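Local atomic coordinates of ficolin-3 (Homo sapiens, PDB entry 2J5Z), a protein that probably recognises sugars such as galactose on microbial surfaces, as an innate immune lectin, through its fibrinogen-like domain. Residues A[37-42]-A[91-96]; A[101-106]-A[201-206]; A[115-120]-A[144-149]. All blocks are in the same frame, centred on the assembly; numbering follows the deposited sequence. Where two conformers were deposited one is given.

Contact 1: A[37-42]-A[91-96]; sequences RALPVF and HQLTLQ
The edge of the Arg37 guanidinium meets the side-chain amide of Gln92, the two planes standing 83° apart, nearly perpendicular. Arg37 NH2 gives a hydrogen bond to Gln92 OE1 at 2.8 Å, the oxygen lying 18° out of the guanidinium plane. On the acceptor side the nitrogen stands above the carbonyl plane of the amide, away from the lone-pair directions, and the N-H...O angle of 146° is moderately bent. Arginine suits the place because it can spread several donors: NE forms a salt bridge with Glu35 and NH1 a hydrogen bond with Asn89, so the flat group is held at more than one nitrogen. The arginine side chain is extended as far as CD and bends at its third torsion, so that its end crosses the extended Gln92 side chain at about a right angle. Gln92 serves as donor and acceptor at once, since its NE2 is bound by Glu88 one helical turn back.

Deeper in, the contact becomes apolar. Leu39 CD2 touches Leu93 CD1 at 4.4 Å, a loose meeting of methyl groups. Leu93 also packs on Leu31 and Leu53 of the sheet and on Leu33 in a neighbouring loop. With Gln92 on its outer side and Leu93 buried, helix 87-94 packs as an amphipathic helix would against the antiparallel sheet that contains strand 38-44 in the fibrinogen-like domain.

Contact 2: A[101-106]-A[201-206]; sequences LRVELE and IDWASG
This is a buried apolar contact, with a CH-pi interaction at its centre, between strand 101-106 of the antiparallel sheet and the loop that leads toward strand 215-220. Leu105 and Val103, two residues apart on the strand, send their side chains to the same side, and both lie over one face of the Trp203 indole, a flat surface on which branched methyls settle well. Leu105 CD1 sits 3.9 Å from the centroid of the five-membered ring, 23° off the ring normal. Leu105 crosses the indole at about a right angle, and its CD1 comes nearest to Trp203 CG, at 3.6 Å, offset toward the rim of the ring. Val103 reaches the far end of the six-membered ring with both methyls, Val103 CG1 lying 4.1 Å from Trp203 CZ3 and CG2 nearing CH2. Trp203 CG lies anti to its own backbone N (chi1 -167°), which extends the indole from the loop toward the two aliphatic side chains. One broad face of tryptophan can thus meet two branched residues while its single polar atom, NE1, is satisfied by the carbonyl of Gly142.

Alternate residues face the other way: Arg102 grips Glu104 side-on, NE and NH2 both donating to OE2. Glu104 OE1 pairs further with Arg217. Strand 101-106 lies between strands 112-122 and 215-220, joined to each by backbone hydrogen bonds, and the indole also touches Ala115 and Tyr117 of strand 112-122.

Contact 3: A[115-120]-A[144-149]; sequences AHYATF and SLSLHS
Tyr117 and Leu145 carry this contact, in which strand 112-122 of the fibrinogen-like domain's antiparallel sheet packs against the loop following strand 131-133, just where that loop enters a short 3-10 turn at 146-148. The tyrosine ring leans out from the strand with CG anti to its own carbonyl carbon (chi1 -62°), which carries the phenol across to the loop backbone. Leu145 comes to it obliquely: Leu145 CB is 3.7 Å from Tyr117 CZ and also lies close to Tyr117 OH. The rest of the leucine side chain continues inward and packs on Leu101 and Leu133, so a branched aliphatic residue suits a site where loop and sheet meet through apolar groups.

At this boundary a tyrosine does two jobs, its ring joining the apolar layer while its hydroxyl reaches polar loop atoms. There the hydroxyl is hydrogen-bonded to Asp143 OD1, and the same carboxylate oxygen accepts the N-H of Leu145. Asp143 therefore ties the end of the phenol to the loop backbone, and would be expected to restrain the ring's position. Phe136 adds an edge-to-face partner for the tyrosine.

Ser146 closes the contact at its more open side. A small polar residue fits here, because its hydroxyl can turn back to the second oxygen of Asp143, OD2, and still lie beside the aromatic ring. Ser146 OG approaches the ring edge, near the ring plane, at 3.9 Å from Tyr117 CE1.

The three contacts follow one sheet through the domain. Contact 1 closes first along the chain; strand 101-106 then opens contact 2, and both segments of contact 3 come before residues 201-206 complete it. Contacts 2 and 3 have centres about 11 Å apart and use neighbouring strands of the sheet, 101-106 and 112-122, with a probable backbone hydrogen bond from Val103 N to Ala115 O. Their loops also meet, through Ser205 and Ser144. Contact 1 lies about 23 Å from contact 2 by centres, on the opposite side of the chain's centre, yet touches contact 3 where Thr94 CB packs against the backbone carbonyl of Phe120. One sheet thus links the helix 87-94 region to loops nearer the galactose site.

Contact 1: A[37-42]-A[91-96]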
loop_
_atom_site.group_PDB
_atom_site.type_symbol
_atom_site.label_atom_id
_atom_site.label_comp_id
_atom_site.label_asym_id
_atom_site.label_seq_id
_atom_site.Cartn_x
_atom_site.Cartn_y
_atom_site.Cartn_z
ATOM N N ARG A 37 10.601 20.771 6.657
ATOM C CA ARG A 37 10.090 19.555 7.271
ATOM C C ARG A 37 9.625 18.609 6.164
ATOM O O ARG A 37 8.981 19.039 5.211
ATOM C CB ARG A 37 8.930 19.901 8.206
ATOM C CG ARG A 37 8.115 18.719 8.702
ATOM C CD ARG A 37 7.076 19.160 9.743
ATOM N NE ARG A 37 6.109 20.164 9.272
ATOM C CZ ARG A 37 4.887 19.876 8.820
ATOM N NH1 ARG A 37 4.490 18.609 8.750
ATOM N NH2 ARG A 37 4.062 20.850 8.415
ATOM N N ALA A 38 9.974 17.336 6.278
ATOM C CA ALA A 38 9.573 16.355 5.267
ATOM C C ALA A 38 8.161 15.887 5.540
ATOM O O ALA A 38 7.789 15.636 6.684
ATOM C CB ALA A 38 10.524 15.169 5.248
ATOM N N LEU A 39 7.374 15.746 4.480
ATOM C CA LEU A 39 5.984 15.344 4.631
ATOM C C LEU A 39 5.676 14.255 3.612
ATOM O O LEU A 39 5.879 14.482 2.432
ATOM C CB LEU A 39 5.084 16.549 4.346
ATOM C CG LEU A 39 3.565 16.326 4.348
ATOM C CD1 LEU A 39 3.077 15.943 5.715
ATOM C CD2 LEU A 39 2.813 17.547 3.818
ATOM N N PRO A 40 5.215 13.074 4.065
ATOM C CA PRO A 40 4.736 12.073 3.098
ATOM C C PRO A 40 3.410 12.525 2.495
ATOM O O PRO A 40 2.516 12.970 3.219
ATOM C CB PRO A 40 4.509 10.818 3.959
ATOM C CG PRO A 40 5.173 11.122 5.281
ATOM C CD PRO A 40 5.091 12.587 5.447
ATOM N N VAL A 41 3.279 12.394 1.176
ATOM C CA VAL A 41 2.051 12.768 0.480
ATOM C C VAL A 41 1.824 11.767 -0.636
ATOM O O VAL A 41 2.778 11.151 -1.117
ATOM C CB VAL A 41 2.157 14.168 -0.198
ATOM C CG1 VAL A 41 2.455 15.259 0.840
ATOM C CG2 VAL A 41 3.218 14.131 -1.271
ATOM N N PHE A 42 0.567 11.617 -1.039
ATOM C CA PHE A 42 0.228 10.771 -2.185
ATOM C C PHE A 42 0.197 11.597 -3.445
ATOM O O PHE A 42 -0.585 12.550 -3.544
ATOM C CB PHE A 42 -1.121 10.079 -1.995
ATOM C CG PHE A 42 -1.414 9.065 -3.061
ATOM C CD1 PHE A 42 -1.010 7.741 -2.902
ATOM C CD2 PHE A 42 -2.058 9.435 -4.229
ATOM C CE1 PHE A 42 -1.258 6.800 -3.885
ATOM C CE2 PHE A 42 -2.306 8.489 -5.233
ATOM C CZ PHE A 42 -1.905 7.170 -5.044
ATOM N N HIS A 91 -2.209 24.462 4.859
ATOM C CA HIS A 91 -1.829 25.868 4.945
ATOM C C HIS A 91 -0.377 26.107 4.519
ATOM O O HIS A 91 -0.078 27.044 3.760
ATOM C CB HIS A 91 -2.022 26.393 6.377
ATOM C CG HIS A 91 -1.514 27.788 6.553
ATOM N ND1 HIS A 91 -0.380 28.092 7.282
ATOM C CD2 HIS A 91 -1.961 28.959 6.045
ATOM C CE1 HIS A 91 -0.166 29.396 7.232
ATOM N NE2 HIS A 91 -1.111 29.947 6.490
ATOM N N GLN A 92 0.544 25.286 5.022
ATOM C CA GLN A 92 1.962 25.458 4.679
ATOM C C GLN A 92 2.238 25.247 3.190
ATOM O O GLN A 92 2.985 26.020 2.571
ATOM C CB GLN A 92 2.846 24.552 5.554
ATOM C CG GLN A 92 2.918 25.084 7.000
ATOM C CD GLN A 92 3.721 24.202 7.919
ATOM O OE1 GLN A 92 4.587 23.449 7.476
ATOM N NE2 GLN A 92 3.468 24.320 9.218
ATOM N N LEU A 93 1.596 24.237 2.610
ATOM C CA LEU A 93 1.780 23.950 1.187
ATOM C C LEU A 93 1.244 25.077 0.317
ATOM O O LEU A 93 1.867 25.450 -0.679
ATOM C CB LEU A 93 1.072 22.654 0.794
ATOM C CG LEU A 93 1.717 21.328 1.180
ATOM C CD1 LEU A 93 0.661 20.247 1.148
ATOM C CD2 LEU A 93 2.906 20.989 0.267
ATOM N N THR A 94 0.088 25.619 0.698
ATOM C CA THR A 94 -0.641 26.524 -0.191
ATOM C C THR A 94 -0.359 28.006 0.044
ATOM O O THR A 94 -0.947 28.860 -0.621
ATOM C CB THR A 94 -2.159 26.247 -0.186
ATOM O OG1 THR A 94 -2.699 26.513 1.113
ATOM C CG2 THR A 94 -2.443 24.788 -0.580
ATOM N N LEU A 95 0.566 28.291 0.962
ATOM C CA LEU A 95 1.035 29.656 1.231
ATOM C C LEU A 95 1.544 30.302 -0.049
ATOM O O LEU A 95 1.146 31.418 -0.392
ATOM C CB LEU A 95 2.157 29.644 2.287
ATOM C CG LEU A 95 1.827 30.077 3.729
ATOM C CD1 LEU A 95 2.579 29.274 4.798
ATOM C CD2 LEU A 95 2.093 31.558 3.889
ATOM N N GLN A 96 2.420 29.581 -0.745
ATOM C CA GLN A 96 3.026 30.054 -1.986
ATOM C C GLN A 96 2.613 29.171 -3.156
ATOM O O GLN A 96 2.256 28.000 -2.971
ATOM C CB GLN A 96 4.536 30.081 -1.855
#

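Contact 2: A[101-106]-A[201-206]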
loop_
_atom_site.group_PDB
_atom_site.type_symbol
_atom_site.label_atom_id
_atom_site.label_comp_id
_atom_site.label_asym_id
_atom_site.label_seq_id
_atom_site.Cartn_x
_atom_site.Cartn_y
_atom_site.Cartn_z
ATOM N N LEU A 101 -7.533 23.090 -7.597
ATOM C CA LEU A 101 -8.226 22.011 -6.905
ATOM C C LEU A 101 -9.043 21.169 -7.879
ATOM O O LEU A 101 -9.869 21.703 -8.624
ATOM C CB LEU A 101 -9.167 22.572 -5.832
ATOM C CG LEU A 101 -10.042 21.532 -5.106
ATOM C CD1 LEU A 101 -9.203 20.587 -4.201
ATOM C CD2 LEU A 101 -11.129 22.205 -4.280
ATOM N N ARG A 102 -8.810 19.859 -7.852
ATOM C CA ARG A 102 -9.695 18.906 -8.509
ATOM C C ARG A 102 -10.368 18.019 -7.467
ATOM O O ARG A 102 -9.699 17.475 -6.574
ATOM C CB ARG A 102 -8.894 18.054 -9.495
ATOM C CG ARG A 102 -9.665 16.893 -10.083
ATOM C CD ARG A 102 -8.825 16.217 -11.153
ATOM N NE ARG A 102 -9.398 14.943 -11.572
ATOM C CZ ARG A 102 -10.025 14.748 -12.727
ATOM N NH1 ARG A 102 -10.148 15.740 -13.599
ATOM N NH2 ARG A 102 -10.513 13.545 -13.018
ATOM N N VAL A 103 -11.689 17.900 -7.574
ATOM C CA VAL A 103 -12.474 17.000 -6.733
ATOM C C VAL A 103 -12.993 15.849 -7.610
ATOM O O VAL A 103 -13.565 16.094 -8.675
ATOM C CB VAL A 103 -13.655 17.747 -6.080
ATOM C CG1 VAL A 103 -14.595 16.783 -5.379
ATOM C CG2 VAL A 103 -13.136 18.816 -5.088
ATOM N N GLU A 104 -12.765 14.610 -7.173
ATOM C CA GLU A 104 -13.293 13.431 -7.873
ATOM C C GLU A 104 -14.333 12.683 -7.044
ATOM O O GLU A 104 -14.136 12.429 -5.861
ATOM C CB GLU A 104 -12.169 12.460 -8.206
ATOM C CG GLU A 104 -11.113 12.998 -9.132
ATOM C CD GLU A 104 -10.129 11.914 -9.521
ATOM O OE1 GLU A 104 -10.188 10.832 -8.893
ATOM O OE2 GLU A 104 -9.316 12.138 -10.440
ATOM N N LEU A 105 -15.431 12.301 -7.688
ATOM C CA LEU A 105 -16.534 11.664 -7.000
ATOM C C LEU A 105 -16.926 10.397 -7.750
ATOM O O LEU A 105 -16.910 10.377 -8.969
ATOM C CB LEU A 105 -17.732 12.617 -6.933
ATOM C CG LEU A 105 -17.478 14.005 -6.329
ATOM C CD1 LEU A 105 -18.667 14.928 -6.588
ATOM C CD2 LEU A 105 -17.196 13.907 -4.836
ATOM N N GLU A 106 -17.263 9.340 -7.019
ATOM C CA GLU A 106 -17.727 8.119 -7.670
ATOM C C GLU A 106 -18.936 7.568 -6.940
ATOM O O GLU A 106 -18.887 7.358 -5.736
ATOM C CB GLU A 106 -16.615 7.074 -7.727
ATOM C CG GLU A 106 -17.001 5.839 -8.529
ATOM C CD GLU A 106 -15.899 4.807 -8.577
ATOM O OE1 GLU A 106 -14.754 5.164 -8.932
ATOM O OE2 GLU A 106 -16.181 3.631 -8.263
ATOM N N ILE A 201 -21.621 11.828 2.663
ATOM C CA ILE A 201 -20.571 12.323 1.760
ATOM C C ILE A 201 -21.266 12.852 0.508
ATOM O O ILE A 201 -21.428 12.142 -0.490
ATOM C CB ILE A 201 -19.517 11.224 1.461
ATOM C CG1 ILE A 201 -18.883 10.766 2.778
ATOM C CG2 ILE A 201 -18.455 11.736 0.489
ATOM C CD1 ILE A 201 -18.026 9.503 2.683
ATOM N N ASP A 202 -21.696 14.109 0.606
ATOM C CA ASP A 202 -22.669 14.703 -0.317
ATOM C C ASP A 202 -22.073 15.849 -1.142
ATOM O O ASP A 202 -21.190 16.570 -0.673
ATOM C CB ASP A 202 -23.859 15.263 0.464
ATOM C CG ASP A 202 -24.608 14.205 1.266
ATOM O OD1 ASP A 202 -24.461 13.003 0.975
ATOM O OD2 ASP A 202 -25.349 14.594 2.198
ATOM N N TRP A 203 -22.569 16.002 -2.369
ATOM C CA TRP A 203 -22.204 17.109 -3.262
ATOM C C TRP A 203 -23.515 17.603 -3.882
ATOM O O TRP A 203 -24.031 16.982 -4.809
ATOM C CB TRP A 203 -21.245 16.610 -4.352
ATOM C CG TRP A 203 -20.526 17.690 -5.169
ATOM C CD1 TRP A 203 -20.879 18.155 -6.403
ATOM C CD2 TRP A 203 -19.326 18.402 -4.803
ATOM N NE1 TRP A 203 -19.982 19.119 -6.824
ATOM C CE2 TRP A 203 -19.029 19.293 -5.856
ATOM C CE3 TRP A 203 -18.488 18.381 -3.677
ATOM C CZ2 TRP A 203 -17.917 20.138 -5.829
ATOM C CZ3 TRP A 203 -17.390 19.227 -3.646
ATOM C CH2 TRP A 203 -17.112 20.092 -4.713
ATOM N N ALA A 204 -24.058 18.695 -3.346
ATOM C CA ALA A 204 -25.433 19.123 -3.670
ATOM C C ALA A 204 -25.735 19.182 -5.162
ATOM O O ALA A 204 -26.826 18.795 -5.598
ATOM C CB ALA A 204 -25.761 20.455 -3.012
ATOM N N SER A 205 -24.781 19.676 -5.940
ATOM C CA SER A 205 -25.005 19.916 -7.356
ATOM C C SER A 205 -24.833 18.660 -8.201
ATOM O O SER A 205 -25.098 18.673 -9.408
ATOM C CB SER A 205 -24.073 21.015 -7.858
ATOM O OG SER A 205 -22.721 20.571 -7.842
ATOM N N GLY A 206 -24.371 17.584 -7.569
ATOM C CA GLY A 206 -24.253 16.294 -8.228
ATOM C C GLY A 206 -25.482 15.464 -7.924
ATOM O O GLY A 206 -26.485 15.559 -8.632
#

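Contact 3: A[115-120]-A[144-149]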
loop_
_atom_site.group_PDB
_atom_site.type_symbol
_atom_site.label_atom_id
_atom_site.label_comp_id
_atom_site.label_asym_id
_atom_site.label_seq_id
_atom_site.Cartn_x
_atom_site.Cartn_y
_atom_site.Cartn_z
ATOM N N ALA A 115 -15.078 18.175 -10.359
ATOM C CA ALA A 115 -15.205 19.621 -10.208
ATOM C C ALA A 115 -13.792 20.178 -10.120
ATOM O O ALA A 115 -12.928 19.600 -9.452
ATOM C CB ALA A 115 -16.001 19.966 -8.958
ATOM N N HIS A 116 -13.562 21.280 -10.814
ATOM C CA HIS A 116 -12.257 21.910 -10.817
ATOM C C HIS A 116 -12.404 23.356 -10.391
ATOM O O HIS A 116 -13.413 24.003 -10.696
ATOM C CB HIS A 116 -11.622 21.819 -12.200
ATOM C CG HIS A 116 -11.188 20.436 -12.565
ATOM N ND1 HIS A 116 -12.084 19.415 -12.800
ATOM C CD2 HIS A 116 -9.955 19.903 -12.735
ATOM C CE1 HIS A 116 -11.418 18.310 -13.091
ATOM N NE2 HIS A 116 -10.126 18.581 -13.064
ATOM N N TYR A 117 -11.403 23.847 -9.662
ATOM C CA TYR A 117 -11.384 25.249 -9.217
ATOM C C TYR A 117 -9.984 25.792 -9.467
ATOM O O TYR A 117 -8.994 25.080 -9.277
ATOM C CB TYR A 117 -11.751 25.372 -7.730
ATOM C CG TYR A 117 -13.148 24.884 -7.427
ATOM C CD1 TYR A 117 -14.223 25.769 -7.414
ATOM C CD2 TYR A 117 -13.397 23.530 -7.168
ATOM C CE1 TYR A 117 -15.517 25.325 -7.141
ATOM C CE2 TYR A 117 -14.690 23.073 -6.910
ATOM C CZ TYR A 117 -15.742 23.976 -6.903
ATOM O OH TYR A 117 -17.018 23.530 -6.654
ATOM N N ALA A 118 -9.899 27.047 -9.900
ATOM C CA ALA A 118 -8.637 27.610 -10.362
ATOM C C ALA A 118 -7.539 27.611 -9.299
ATOM O O ALA A 118 -6.362 27.380 -9.613
ATOM C CB ALA A 118 -8.868 29.045 -10.873
ATOM N N THR A 119 -7.921 27.928 -8.059
ATOM C CA THR A 119 -6.976 27.942 -6.930
ATOM C C THR A 119 -7.607 27.413 -5.643
ATOM O O THR A 119 -8.830 27.381 -5.496
ATOM C CB THR A 119 -6.397 29.365 -6.628
ATOM O OG1 THR A 119 -7.466 30.252 -6.276
ATOM C CG2 THR A 119 -5.626 29.936 -7.829
ATOM N N PHE A 120 -6.751 27.010 -4.711
ATOM C CA PHE A 120 -7.166 26.556 -3.395
ATOM C C PHE A 120 -6.069 26.950 -2.411
ATOM O O PHE A 120 -4.883 26.703 -2.645
ATOM C CB PHE A 120 -7.340 25.021 -3.410
ATOM C CG PHE A 120 -7.556 24.389 -2.057
ATOM C CD1 PHE A 120 -8.844 24.071 -1.620
ATOM C CD2 PHE A 120 -6.478 24.052 -1.244
ATOM C CE1 PHE A 120 -9.045 23.459 -0.377
ATOM C CE2 PHE A 120 -6.669 23.449 -0.008
ATOM C CZ PHE A 120 -7.943 23.137 0.421
ATOM N N SER A 144 -20.191 22.856 -5.971
ATOM C CA SER A 144 -20.779 22.791 -4.633
ATOM C C SER A 144 -19.808 23.235 -3.532
ATOM O O SER A 144 -20.021 22.930 -2.360
ATOM C CB SER A 144 -21.276 21.374 -4.327
ATOM O OG SER A 144 -22.441 21.065 -5.081
ATOM N N LEU A 145 -18.748 23.940 -3.913
ATOM C CA LEU A 145 -17.754 24.376 -2.947
ATOM C C LEU A 145 -17.633 25.903 -2.851
ATOM O O LEU A 145 -17.111 26.407 -1.867
ATOM C CB LEU A 145 -16.389 23.751 -3.258
ATOM C CG LEU A 145 -15.344 23.704 -2.130
ATOM C CD1 LEU A 145 -15.870 22.950 -0.916
ATOM C CD2 LEU A 145 -14.053 23.071 -2.622
ATOM N N SER A 146 -18.151 26.638 -3.833
ATOM C CA SER A 146 -17.995 28.098 -3.827
ATOM C C SER A 146 -18.645 28.738 -2.617
ATOM O O SER A 146 -18.099 29.684 -2.046
ATOM C CB SER A 146 -18.554 28.729 -5.106
ATOM O OG SER A 146 -17.758 28.386 -6.216
ATOM N N LEU A 147 -19.807 28.223 -2.226
ATOM C CA LEU A 147 -20.504 28.698 -1.024
ATOM C C LEU A 147 -19.573 28.682 0.187
ATOM O O LEU A 147 -19.653 29.532 1.070
ATOM C CB LEU A 147 -21.747 27.831 -0.732
ATOM C CG LEU A 147 -22.328 27.939 0.690
ATOM C CD1 LEU A 147 -22.963 29.308 0.948
ATOM C CD2 LEU A 147 -23.314 26.818 1.036
ATOM N N HIS A 148 -18.674 27.706 0.210
ATOM C CA HIS A 148 -17.826 27.492 1.361
ATOM C C HIS A 148 -16.580 28.360 1.363
ATOM O O HIS A 148 -15.899 28.473 2.381
ATOM C CB HIS A 148 -17.492 26.008 1.479
ATOM C CG HIS A 148 -18.681 25.192 1.865
ATOM N ND1 HIS A 148 -19.414 24.465 0.955
ATOM C CD2 HIS A 148 -19.308 25.053 3.052
ATOM C CE1 HIS A 148 -20.428 23.884 1.573
ATOM N NE2 HIS A 148 -20.387 24.227 2.846
ATOM N N SER A 149 -16.304 29.005 0.241
ATOM C CA SER A 149 -15.147 29.895 0.183
ATOM C C SER A 149 -15.335 31.064 1.140
ATOM O O SER A 149 -16.429 31.612 1.232
ATOM C CB SER A 149 -14.917 30.420 -1.224
ATOM O OG SER A 149 -13.692 31.149 -1.264
#